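Local coordinates for protein beta-lactamase (Burkholderia cenocepacia, PDB 5E2G) that probably hydrolyses beta-lactam antibiotics to substituted beta-amino acids, as a member of the class C beta-lactamase family, at residues Ala72-Glu77 / Lys162-Asp167; Asp85-Tyr90 / Gly157-Lys162; Thr144-Ser149 / Phe258-Leu263. All coordinates share one frame; numbering follows the deposited sequence. Where two conformers were deposited one is given.

Interaction 1: Ala72-Glu77 / Lys162-Asp167; sequences ASDAQE and KAMHQD
Two helices of the all-helical region of this class C beta-lactamase fold meet where Ala75, near the end of helix 64-77, packs against Met164, a selenomethionine near the C-terminal end of helix 150-164. The methyl CB of Ala75 lies 3.7 Å from CG of Met164 and equally close to its SE, so the small side chain rests against the middle of the long one. Met164 holds CG anti to its own carbonyl carbon (chi1 -62°) and bends at chi3, which carries CE past Ala75 toward the carboxylate of Asp74. The two longer side chains cross at about a right angle, CE of Met164 touching OD2 of Asp74 only at van der Waals range, 4.0 Å. The polar partners of that oxygen are Arg245 and Arg175, both in salt bridges; two arginines on one oxygen would favour the ionised form of Asp74. Directly after Met164 the chain turns in a Schellman motif, with His165 at positive phi, and Asp167 then serves as N-cap of the next helix. Helices 168-180 and 244-252 flank the contact (Met164 on Leu171 and Arg175, Asp74 on Ala249), and the loop residues Glu80 and Leu81 also touch it.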
loop_
_atom_site.group_PDB
_atom_site.type_symbol
_atom_site.label_atom_id
_atom_site.label_comp_id
_atom_site.label_asym_id
_atom_site.label_seq_id
_atom_site.Cartn_x
_atom_site.Cartn_y
_atom_site.Cartn_z
ATOM N N ALA A 72 -9.349 -5.080 6.976
ATOM C CA ALA A 72 -9.278 -6.331 7.723
ATOM C C ALA A 72 -9.056 -6.062 9.198
ATOM O O ALA A 72 -9.623 -6.745 10.057
ATOM C CB ALA A 72 -8.166 -7.217 7.168
ATOM N N SER A 73 -8.231 -5.063 9.505
ATOM C CA SER A 73 -8.006 -4.651 10.882
ATOM C C SER A 73 -9.294 -4.128 11.505
ATOM O O SER A 73 -9.578 -4.385 12.682
ATOM C CB SER A 73 -6.902 -3.593 10.909
ATOM O OG SER A 73 -6.506 -3.274 12.220
ATOM N N ASP A 74 -10.107 -3.421 10.723
ATOM C CA ASP A 74 -11.374 -2.937 11.256
ATOM C C ASP A 74 -12.336 -4.085 11.547
ATOM O O ASP A 74 -12.970 -4.115 12.607
ATOM C CB ASP A 74 -12.010 -1.945 10.299
ATOM C CG ASP A 74 -13.222 -1.309 10.898
ATOM O OD1 ASP A 74 -13.045 -0.381 11.722
ATOM O OD2 ASP A 74 -14.350 -1.725 10.545
ATOM N N ALA A 75 -12.482 -5.021 10.605
ATOM C CA ALA A 75 -13.266 -6.223 10.870
ATOM C C ALA A 75 -12.803 -6.915 12.146
ATOM O O ALA A 75 -13.623 -7.318 12.977
ATOM C CB ALA A 75 -13.174 -7.179 9.681
ATOM N N GLN A 76 -11.488 -7.053 12.325
ATOM C CA GLN A 76 -10.972 -7.663 13.542
ATOM C C GLN A 76 -11.416 -6.875 14.764
ATOM O O GLN A 76 -11.821 -7.461 15.775
ATOM C CB GLN A 76 -9.445 -7.756 13.466
ATOM C CG GLN A 76 -8.811 -8.728 14.445
ATOM C CD GLN A 76 -8.595 -8.115 15.810
ATOM O OE1 GLN A 76 -8.415 -6.903 15.931
ATOM N NE2 GLN A 76 -8.620 -8.944 16.850
ATOM N N GLU A 77 -11.383 -5.539 14.668
ATOM C CA GLU A 77 -11.760 -4.691 15.796
ATOM C C GLU A 77 -13.229 -4.851 16.146
ATOM O O GLU A 77 -13.613 -4.698 17.312
ATOM C CB GLU A 77 -11.461 -3.220 15.495
ATOM C CG GLU A 77 -10.010 -2.797 15.701
ATOM C CD GLU A 77 -9.487 -3.106 17.099
ATOM O OE1 GLU A 77 -8.584 -3.960 17.208
ATOM O OE2 GLU A 77 -9.987 -2.508 18.082
ATOM N N LYS A 162 -15.842 -11.567 2.907
ATOM C CA LYS A 162 -16.669 -12.685 3.358
ATOM C C LYS A 162 -17.091 -12.499 4.810
ATOM O O LYS A 162 -18.275 -12.604 5.147
ATOM C CB LYS A 162 -15.911 -14.005 3.207
ATOM C CG LYS A 162 -15.978 -14.619 1.840
ATOM C CD LYS A 162 -17.326 -15.256 1.580
ATOM C CE LYS A 162 -17.359 -15.876 0.210
ATOM N NZ LYS A 162 -18.673 -16.475 -0.076
ATOM N N ALA A 163 -16.122 -12.215 5.681
ATOM C CA ALA A 163 -16.406 -12.047 7.100
ATOM C C ALA A 163 -17.307 -10.848 7.361
ATOM O O ALA A 163 -18.132 -10.886 8.281
ATOM C CB ALA A 163 -15.094 -11.909 7.876
HETATM N N MSE A 164 -17.186 -9.786 6.568
HETATM C CA MSE A 164 -17.981 -8.582 6.807
HETATM C C MSE A 164 -19.324 -8.571 6.078
HETATM O O MSE A 164 -20.051 -7.586 6.141
HETATM C CB MSE A 164 -17.178 -7.346 6.423
HETATM C CG MSE A 164 -15.924 -7.181 7.259
HETATM SE SE MSE A 164 -15.000 -5.516 6.898
HETATM C CE MSE A 164 -16.034 -4.351 8.084
ATOM N N HIS A 165 -19.644 -9.667 5.393
ATOM C CA HIS A 165 -20.943 -9.839 4.745
ATOM C C HIS A 165 -21.194 -8.740 3.719
ATOM O O HIS A 165 -22.267 -8.130 3.683
ATOM C CB HIS A 165 -22.070 -9.872 5.776
ATOM C CG HIS A 165 -21.734 -10.660 6.996
ATOM N ND1 HIS A 165 -21.683 -12.036 6.998
ATOM C CD2 HIS A 165 -21.410 -10.265 8.250
ATOM C CE1 HIS A 165 -21.352 -12.458 8.206
ATOM N NE2 HIS A 165 -21.181 -11.402 8.983
ATOM N N GLN A 166 -20.195 -8.486 2.873
ATOM C CA GLN A 166 -20.364 -7.454 1.863
ATOM C C GLN A 166 -19.460 -7.732 0.667
ATOM O O GLN A 166 -18.493 -8.495 0.751
ATOM C CB GLN A 166 -20.101 -6.064 2.455
ATOM C CG GLN A 166 -20.403 -4.895 1.518
ATOM C CD GLN A 166 -21.826 -4.905 0.973
ATOM O OE1 GLN A 166 -22.096 -5.422 -0.110
ATOM N NE2 GLN A 166 -22.736 -4.307 1.718
ATOM N N ASP A 167 -19.858 -7.145 -0.464
ATOM C CA ASP A 167 -19.022 -6.980 -1.644
ATOM C C ASP A 167 -17.741 -6.231 -1.289
ATOM O O ASP A 167 -17.763 -5.276 -0.511
ATOM C CB ASP A 167 -19.848 -6.217 -2.692
ATOM C CG ASP A 167 -19.073 -5.864 -3.947
ATOM O OD1 ASP A 167 -18.806 -6.767 -4.771
ATOM O OD2 ASP A 167 -18.790 -4.660 -4.136
#

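Interaction 2: Asp85-Tyr90 / Gly157-Lys162; sequences DPAGKY and GWLTAK
Tyr90, in the short, weakly bonded helical turn about 87-90, directs its CB toward helix 150-164, where it meets CD2 of Leu159 at 3.8 Å and CB of Lys162 at 4.2 Å. With CG anti to the carbonyl carbon (chi1 -56°), the ring then runs away from Leu159 CD2 and back alongside its own segment. The backbone O of Leu159 stands over the CG end of one ring face, and CG of Lys89 lies 4.0 Å above the centre of the other. At the tip, OH donates a hydrogen bond of 2.7 Å to OD2 of Asp85, reaching the carboxylate on its anti side and 32° out of its plane. The same OD2 forms a salt bridge with NZ of Lys89, whose hydrogen bond is weak, and accepts the backbone N of Ser82. Across the interface, Leu159 spreads its methyls: CD2 goes to Tyr90, while CD1 packs on CB of Ala87 at 3.9 Å. Helix 104-108 adds Leu107 against Leu159. The side-chain contact is mainly apolar, without a hydrogen bond between the segments, whereas the polar end of Tyr90 is secured within its own segment; the carboxylate of Asp85, with three donors on one oxygen, is probably ionised.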
loop_
_atom_site.group_PDB
_atom_site.type_symbol
_atom_site.label_atom_id
_atom_site.label_comp_id
_atom_site.label_asym_id
_atom_site.label_seq_id
_atom_site.Cartn_x
_atom_site.Cartn_y
_atom_site.Cartn_z
ATOM N N ASP A 85 -7.692 -16.474 12.127
ATOM C CA ASP A 85 -8.639 -17.363 11.472
ATOM C C ASP A 85 -7.993 -18.029 10.258
ATOM O O ASP A 85 -7.261 -17.372 9.506
ATOM C CB ASP A 85 -9.885 -16.596 11.028
ATOM C CG ASP A 85 -10.726 -16.107 12.198
ATOM O OD1 ASP A 85 -10.545 -16.616 13.327
ATOM O OD2 ASP A 85 -11.578 -15.221 11.981
ATOM N N PRO A 86 -8.252 -19.316 10.026
ATOM C CA PRO A 86 -7.769 -19.959 8.803
ATOM C C PRO A 86 -8.657 -19.609 7.626
ATOM O O PRO A 86 -9.858 -19.367 7.775
ATOM C CB PRO A 86 -7.869 -21.450 9.136
ATOM C CG PRO A 86 -9.052 -21.514 10.041
ATOM C CD PRO A 86 -9.029 -20.246 10.861
ATOM N N ALA A 87 -8.045 -19.573 6.441
ATOM C CA ALA A 87 -8.816 -19.309 5.233
ATOM C C ALA A 87 -9.972 -20.284 5.106
ATOM O O ALA A 87 -11.057 -19.909 4.651
ATOM C CB ALA A 87 -7.916 -19.380 4.001
ATOM N N GLY A 88 -9.764 -21.537 5.526
ATOM C CA GLY A 88 -10.801 -22.551 5.453
ATOM C C GLY A 88 -12.035 -22.235 6.271
ATOM O O GLY A 88 -13.092 -22.828 6.033
ATOM N N LYS A 89 -11.932 -21.314 7.233
ATOM C CA LYS A 89 -13.118 -20.879 7.967
ATOM C C LYS A 89 -14.127 -20.216 7.042
ATOM O O LYS A 89 -15.337 -20.414 7.190
ATOM C CB LYS A 89 -12.725 -19.917 9.085
ATOM C CG LYS A 89 -13.900 -19.352 9.845
ATOM C CD LYS A 89 -13.456 -18.334 10.876
ATOM C CE LYS A 89 -14.623 -17.878 11.731
ATOM N NZ LYS A 89 -14.205 -16.887 12.771
ATOM N N TYR A 90 -13.650 -19.418 6.086
ATOM C CA TYR A 90 -14.515 -18.667 5.188
ATOM C C TYR A 90 -14.687 -19.325 3.823
ATOM O O TYR A 90 -15.670 -19.033 3.133
ATOM C CB TYR A 90 -13.973 -17.239 5.038
ATOM C CG TYR A 90 -13.838 -16.574 6.389
ATOM C CD1 TYR A 90 -14.964 -16.160 7.083
ATOM C CD2 TYR A 90 -12.592 -16.398 6.994
ATOM C CE1 TYR A 90 -14.863 -15.571 8.327
ATOM C CE2 TYR A 90 -12.478 -15.806 8.239
ATOM C CZ TYR A 90 -13.622 -15.396 8.902
ATOM O OH TYR A 90 -13.559 -14.805 10.143
ATOM N N GLY A 157 -8.138 -9.510 1.290
ATOM C CA GLY A 157 -9.307 -8.682 1.060
ATOM C C GLY A 157 -10.548 -9.499 0.768
ATOM O O GLY A 157 -11.641 -9.170 1.240
ATOM N N TRP A 158 -10.401 -10.560 -0.032
ATOM C CA TRP A 158 -11.523 -11.446 -0.322
ATOM C C TRP A 158 -12.133 -11.983 0.961
ATOM O O TRP A 158 -13.348 -11.904 1.169
ATOM C CB TRP A 158 -11.060 -12.605 -1.206
ATOM C CG TRP A 158 -11.928 -12.839 -2.402
ATOM C CD1 TRP A 158 -12.159 -11.964 -3.422
ATOM C CD2 TRP A 158 -12.668 -14.027 -2.719
ATOM N NE1 TRP A 158 -13.002 -12.527 -4.351
ATOM C CE2 TRP A 158 -13.327 -13.793 -3.943
ATOM C CE3 TRP A 158 -12.839 -15.262 -2.085
ATOM C CZ2 TRP A 158 -14.145 -14.744 -4.546
ATOM C CZ3 TRP A 158 -13.649 -16.209 -2.691
ATOM C CH2 TRP A 158 -14.291 -15.944 -3.909
ATOM N N LEU A 159 -11.288 -12.515 1.846
ATOM C CA LEU A 159 -11.769 -13.184 3.046
ATOM C C LEU A 159 -12.343 -12.199 4.051
ATOM O O LEU A 159 -13.300 -12.532 4.756
ATOM C CB LEU A 159 -10.638 -13.993 3.673
ATOM C CG LEU A 159 -10.121 -15.124 2.782
ATOM C CD1 LEU A 159 -8.765 -15.638 3.272
ATOM C CD2 LEU A 159 -11.135 -16.260 2.686
ATOM N N THR A 160 -11.781 -10.991 4.123
ATOM C CA THR A 160 -12.353 -9.942 4.967
ATOM C C THR A 160 -13.762 -9.568 4.512
ATOM O O THR A 160 -14.660 -9.368 5.338
ATOM C CB THR A 160 -11.446 -8.716 4.950
ATOM O OG1 THR A 160 -10.156 -9.075 5.453
ATOM C CG2 THR A 160 -12.040 -7.592 5.790
ATOM N N ALA A 161 -13.975 -9.476 3.198
ATOM C CA ALA A 161 -15.307 -9.186 2.687
ATOM C C ALA A 161 -16.284 -10.309 3.012
ATOM O O ALA A 161 -17.443 -10.047 3.350
ATOM C CB ALA A 161 -15.246 -8.933 1.188
ATOM N N LYS A 162 -15.842 -11.567 2.907
ATOM C CA LYS A 162 -16.669 -12.685 3.358
ATOM C C LYS A 162 -17.091 -12.499 4.810
ATOM O O LYS A 162 -18.275 -12.604 5.147
ATOM C CB LYS A 162 -15.911 -14.005 3.207
ATOM C CG LYS A 162 -15.978 -14.619 1.840
ATOM C CD LYS A 162 -17.326 -15.256 1.580
ATOM C CE LYS A 162 -17.359 -15.876 0.210
ATOM N NZ LYS A 162 -18.673 -16.475 -0.076
#

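Interaction 3: Thr144-Ser149 / Phe258-Leu263; sequences THRKYS and FRAGPL
Arg146 and Ala260 mark the closest backbone approach, 6.8 Å between their CA atoms, but strands 145-146 and 256-260 are not neighbours in the sheet, each pairing with strand 294-303, and no hydrogen bond joins the segments. The contact is made by side chains. Arg146 starts with CG anti to the backbone N (chi1 -177°) and stays extended as far as NE, a shape that takes its aliphatic part across Ala260 and on to Leu263. CB of Ala260 sits 3.6 Å from CD of Arg146, and the same methyl is 4.1 Å from CB of Arg146. Leu263 crosses the arginine at about a right angle and sets its two methyls against the guanidinium: CD2 is 3.6 Å from NE of Arg146, and CD1, 3.8 Å from NH2, lies over one face of the group, toward its rim. The polar end of this buried arginine is satisfied farther on, NE by Gln265 and NH2 by a salt bridge to Glu270, which would hold the flat group in place against Leu263. Met289 of helix 287-291 packs on Arg146, Ala260 and Leu263 alike. Ala260 and Leu263 are brought to one side by a type II' turn through Gly261 and Pro262, closed by Leu263 N to Ala260 O (2.9 Å) and Ala260 N to Leu263 O (2.8 Å). This beta-hairpin of strands 256-260 and 263-265 packs beside the edge strand that leads to Tyr148, which is hydrogen-bonded to Lys313 and touches Ser62, an arrangement consistent with the SxxK, YxN and KTG motifs of serine beta-lactamases, with Tyr148 as the YxN tyrosine.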
loop_
_atom_site.group_PDB
_atom_site.type_symbol
_atom_site.label_atom_id
_atom_site.label_comp_id
_atom_site.label_asym_id
_atom_site.label_seq_id
_atom_site.Cartn_x
_atom_site.Cartn_y
_atom_site.Cartn_z
ATOM N N THR A 144 6.802 -18.875 7.939
ATOM C CA THR A 144 8.244 -19.043 8.081
ATOM C C THR A 144 9.061 -18.329 7.017
ATOM O O THR A 144 10.269 -18.148 7.217
ATOM C CB THR A 144 8.648 -20.531 8.041
ATOM O OG1 THR A 144 8.345 -21.074 6.754
ATOM C CG2 THR A 144 7.941 -21.331 9.104
ATOM N N HIS A 145 8.467 -17.957 5.887
ATOM C CA HIS A 145 9.211 -17.273 4.844
ATOM C C HIS A 145 8.367 -16.158 4.264
ATOM O O HIS A 145 7.168 -16.330 4.037
ATOM C CB HIS A 145 9.643 -18.240 3.740
ATOM C CG HIS A 145 10.704 -19.198 4.176
ATOM N ND1 HIS A 145 10.456 -20.235 5.050
ATOM C CD2 HIS A 145 12.025 -19.256 3.885
ATOM C CE1 HIS A 145 11.579 -20.891 5.281
ATOM N NE2 HIS A 145 12.543 -20.326 4.576
ATOM N N ARG A 146 9.003 -15.023 4.013
ATOM C CA ARG A 146 8.336 -13.859 3.451
ATOM C C ARG A 146 8.579 -13.839 1.950
ATOM O O ARG A 146 9.730 -13.815 1.503
ATOM C CB ARG A 146 8.841 -12.570 4.091
ATOM C CG ARG A 146 8.134 -11.322 3.585
ATOM C CD ARG A 146 8.719 -10.084 4.234
ATOM N NE ARG A 146 8.079 -8.845 3.808
ATOM C CZ ARG A 146 8.328 -8.216 2.663
ATOM N NH1 ARG A 146 9.197 -8.713 1.793
ATOM N NH2 ARG A 146 7.692 -7.085 2.385
ATOM N N LYS A 147 7.499 -13.826 1.179
ATOM C CA LYS A 147 7.587 -13.886 -0.271
ATOM C C LYS A 147 6.493 -13.001 -0.840
ATOM O O LYS A 147 5.307 -13.273 -0.632
ATOM C CB LYS A 147 7.447 -15.329 -0.762
ATOM C CG LYS A 147 7.385 -15.484 -2.264
ATOM C CD LYS A 147 8.649 -15.006 -2.904
ATOM C CE LYS A 147 8.554 -15.146 -4.399
ATOM N NZ LYS A 147 8.435 -16.580 -4.767
ATOM N N TYR A 148 6.896 -11.947 -1.546
ATOM C CA TYR A 148 5.952 -10.966 -2.066
ATOM C C TYR A 148 5.028 -11.592 -3.104
ATOM O O TYR A 148 5.485 -12.277 -4.019
ATOM C CB TYR A 148 6.712 -9.795 -2.673
ATOM C CG TYR A 148 5.956 -8.509 -2.539
ATOM C CD1 TYR A 148 5.793 -7.919 -1.292
ATOM C CD2 TYR A 148 5.379 -7.892 -3.648
ATOM C CE1 TYR A 148 5.087 -6.751 -1.145
ATOM C CE2 TYR A 148 4.670 -6.712 -3.512
ATOM C CZ TYR A 148 4.531 -6.148 -2.253
ATOM O OH TYR A 148 3.838 -4.981 -2.087
ATOM N N SER A 149 3.722 -11.341 -2.968
ATOM C CA SER A 149 2.719 -12.053 -3.759
ATOM C C SER A 149 1.348 -11.377 -3.715
ATOM O O SER A 149 0.860 -11.004 -2.640
ATOM C CB SER A 149 2.606 -13.506 -3.271
ATOM O OG SER A 149 1.424 -14.129 -3.739
ATOM N N PHE A 258 6.884 -9.928 11.959
ATOM C CA PHE A 258 8.032 -10.704 11.507
ATOM C C PHE A 258 9.225 -9.798 11.264
ATOM O O PHE A 258 9.073 -8.663 10.814
ATOM C CB PHE A 258 7.769 -11.440 10.191
ATOM C CG PHE A 258 6.728 -12.513 10.271
ATOM C CD1 PHE A 258 5.406 -12.242 9.931
ATOM C CD2 PHE A 258 7.077 -13.804 10.636
ATOM C CE1 PHE A 258 4.441 -13.237 9.985
ATOM C CE2 PHE A 258 6.125 -14.805 10.689
ATOM C CZ PHE A 258 4.801 -14.520 10.365
ATOM N N ARG A 259 10.417 -10.320 11.540
ATOM C CA ARG A 259 11.636 -9.808 10.930
ATOM C C ARG A 259 11.889 -10.561 9.636
ATOM O O ARG A 259 11.759 -11.784 9.591
ATOM C CB ARG A 259 12.852 -9.990 11.838
ATOM C CG ARG A 259 12.642 -9.581 13.254
ATOM C CD ARG A 259 12.457 -8.093 13.397
ATOM N NE ARG A 259 12.332 -7.759 14.810
ATOM C CZ ARG A 259 12.123 -6.541 15.280
ATOM N NH1 ARG A 259 12.014 -5.527 14.435
ATOM N NH2 ARG A 259 12.032 -6.343 16.591
ATOM N N ALA A 260 12.255 -9.832 8.584
ATOM C CA ALA A 260 12.761 -10.449 7.358
ATOM C C ALA A 260 13.956 -9.626 6.906
ATOM O O ALA A 260 13.791 -8.489 6.455
ATOM C CB ALA A 260 11.694 -10.523 6.268
ATOM N N GLY A 261 15.154 -10.189 7.042
ATOM C CA GLY A 261 16.360 -9.422 6.863
ATOM C C GLY A 261 16.313 -8.132 7.659
ATOM O O GLY A 261 16.034 -8.129 8.859
ATOM N N PRO A 262 16.547 -7.002 6.983
ATOM C CA PRO A 262 16.537 -5.697 7.664
ATOM C C PRO A 262 15.145 -5.161 7.944
ATOM O O PRO A 262 15.007 -4.160 8.663
ATOM C CB PRO A 262 17.244 -4.796 6.657
ATOM C CG PRO A 262 16.770 -5.361 5.336
ATOM C CD PRO A 262 16.785 -6.857 5.534
ATOM N N LEU A 263 14.132 -5.796 7.388
ATOM C CA LEU A 263 12.778 -5.285 7.336
ATOM C C LEU A 263 11.956 -5.889 8.462
ATOM O O LEU A 263 12.164 -7.038 8.853
ATOM C CB LEU A 263 12.182 -5.633 5.969
ATOM C CG LEU A 263 10.727 -5.480 5.569
ATOM C CD1 LEU A 263 10.685 -5.339 4.057
ATOM C CD2 LEU A 263 9.928 -6.683 6.003
#

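Overall arrangement
Interactions 1 and 2 use the same helix, 150-164, on which Thr160 points its CG2 and OG1 at Ala75 and Ala72 while Leu159 faces helix 87-90. Their centres are about 9 Å apart, and Ala163 CB comes within 3.7 Å of Tyr90 CE1. Interaction 1 is buried; interaction 2 is only partly so, with Lys162 at its exposed margin. Interaction 3, also buried, belongs to the sheet, its centre about 25 Å from that of interaction 1; strand 145-146 is followed in the chain by helix 150-164. None has hydrogen bonds across its segments: alanine and selenomethionine pack in interaction 1, leucine methyls on Ala87 and the CB of Tyr90 in interaction 2, an arginine shaft and guanidinium face in interaction 3.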